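Local coordinates for ParM protein (Staphylococcus aureus, PDB 3JS6) that probably assembles into actin-like filaments that drive the segregation of plasmid DNA, at residues 90-93 with 94-97. Numbering follows the deposited sequence.
Sequences KSFK and DLVE
Asp94 N donates to Lys90 O over 2.8 Å, the shortest of four consecutive i to i+4 backbone bonds that make this the first turns of the alpha-helix 90-104. Val96 N to Phe92 O follows at 2.9 Å, while Leu95 bonds to Ser91 and Glu97 to Lys93 in the same register. Lys93 O is gripped twice: besides the bond from Glu97 N it accepts a hydrogen bond from a water 2.9 Å away. The same water donates to Glu97 OE2 across 2.7 Å, so it ties the carboxylate back to the preceding turn. A bend at the second torsion of Glu97 (chi2 -57°) brings OE2 back toward this water, and OE2 also forms a salt bridge with Arg141. On another flank Lys90 and Asp94 make a long, doubtful salt bridge, NZ lying 3.8 Å from OD1, whose place in the model is less sure; Lys90 has a second, weak ion pair with Glu62.

Packing centres on Phe92. Its ring is carried alongside the next turn because CG stands anti to the backbone N (chi1 -179°), and Val96 CG2 sits over one face in a CH-pi contact, 3.9 Å from the ring centroid and displaced toward the rim at CE1. Leu95 CD2 approaches the ring obliquely, 4.2 Å from CD2 of Phe92. Phe11 meets this ring edge-to-face, and Leu136 of helix 128-137 also touches Phe92, while Leu95 reaches Phe66 of strand 64-66. In these first turns Phe92, Leu95 and Val96 are buried in the actin-like N-terminal domain, while Lys90 is exposed. Glu97 is buried too, but both its carboxylate oxygens are hydrogen-bonded; these partners, with the water and Arg141 at OE2, probably offset together the cost of enclosing its charge.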
loop_
_atom_site.group_PDB
_atom_site.type_symbol
_atom_site.label_atom_id
_atom_site.label_comp_id
_atom_site.label_asym_id
_atom_site.label_seq_id
_atom_site.Cartn_x
_atom_site.Cartn_y
_atom_site.Cartn_z
ATOM N N LYS A 90 -8.360 4.792 17.400
ATOM C CA LYS A 90 -8.614 3.375 17.692
ATOM C C LYS A 90 -8.716 2.516 16.439
ATOM O O LYS A 90 -8.106 1.456 16.356
ATOM C CB LYS A 90 -9.905 3.257 18.497
ATOM C CG LYS A 90 -10.527 1.890 18.511
ATOM C CD LYS A 90 -10.011 1.060 19.646
ATOM C CE LYS A 90 -10.878 -0.172 19.803
ATOM N NZ LYS A 90 -12.269 0.198 20.088
ATOM N N SER A 91 -9.515 2.981 15.489
ATOM C CA SER A 91 -9.743 2.348 14.192
ATOM C C SER A 91 -8.438 1.859 13.540
ATOM O O SER A 91 -8.283 0.692 13.138
ATOM C CB SER A 91 -10.376 3.395 13.255
ATOM O OG SER A 91 -10.971 2.790 12.146
ATOM N N PHE A 92 -7.507 2.789 13.400
ATOM C CA PHE A 92 -6.238 2.488 12.763
ATOM C C PHE A 92 -5.367 1.618 13.643
ATOM O O PHE A 92 -4.712 0.691 13.149
ATOM C CB PHE A 92 -5.497 3.782 12.402
ATOM C CG PHE A 92 -4.177 3.549 11.709
ATOM C CD1 PHE A 92 -2.980 3.644 12.409
ATOM C CD2 PHE A 92 -4.138 3.233 10.360
ATOM C CE1 PHE A 92 -1.760 3.434 11.772
ATOM C CE2 PHE A 92 -2.917 3.021 9.716
ATOM C CZ PHE A 92 -1.728 3.123 10.430
ATOM N N LYS A 93 -5.336 1.908 14.937
ATOM C CA LYS A 93 -4.531 1.083 15.825
ATOM C C LYS A 93 -4.979 -0.371 15.771
ATOM O O LYS A 93 -4.143 -1.267 15.785
ATOM C CB LYS A 93 -4.586 1.609 17.259
ATOM C CG LYS A 93 -3.836 2.929 17.399
ATOM C CD LYS A 93 -3.690 3.385 18.840
ATOM C CE LYS A 93 -4.944 4.018 19.377
ATOM N NZ LYS A 93 -4.655 4.602 20.714
ATOM N N ASP A 94 -6.291 -0.610 15.699
ATOM C CA ASP A 94 -6.799 -1.980 15.638
ATOM C C ASP A 94 -6.420 -2.619 14.293
ATOM O O ASP A 94 -6.067 -3.801 14.232
ATOM C CB ASP A 94 -8.328 -2.009 15.815
ATOM C CG ASP A 94 -8.773 -1.694 17.257
ATOM O OD1 ASP A 94 -9.971 -1.404 17.465
ATOM O OD2 ASP A 94 -7.938 -1.750 18.189
ATOM N N LEU A 95 -6.508 -1.835 13.222
ATOM C CA LEU A 95 -6.147 -2.294 11.892
ATOM C C LEU A 95 -4.674 -2.774 11.904
ATOM O O LEU A 95 -4.338 -3.825 11.348
ATOM C CB LEU A 95 -6.288 -1.159 10.886
ATOM C CG LEU A 95 -5.831 -1.465 9.442
ATOM C CD1 LEU A 95 -6.794 -2.482 8.789
ATOM C CD2 LEU A 95 -5.812 -0.168 8.625
ATOM N N VAL A 96 -3.801 -1.995 12.527
ATOM C CA VAL A 96 -2.384 -2.370 12.594
ATOM C C VAL A 96 -2.220 -3.723 13.308
ATOM O O VAL A 96 -1.508 -4.610 12.815
ATOM C CB VAL A 96 -1.557 -1.274 13.311
ATOM C CG1 VAL A 96 -0.120 -1.774 13.567
ATOM C CG2 VAL A 96 -1.510 -0.022 12.449
ATOM N N GLU A 97 -2.873 -3.898 14.460
ATOM C CA GLU A 97 -2.778 -5.177 15.176
ATOM C C GLU A 97 -3.297 -6.370 14.337
ATOM O O GLU A 97 -2.665 -7.430 14.321
ATOM C CB GLU A 97 -3.555 -5.148 16.505
ATOM C CG GLU A 97 -3.040 -4.146 17.534
ATOM C CD GLU A 97 -1.589 -4.364 17.871
ATOM O OE1 GLU A 97 -1.232 -5.515 18.177
ATOM O OE2 GLU A 97 -0.810 -3.389 17.822
HETATM O O HOH W 1 -1.574 -0.915 17.013
#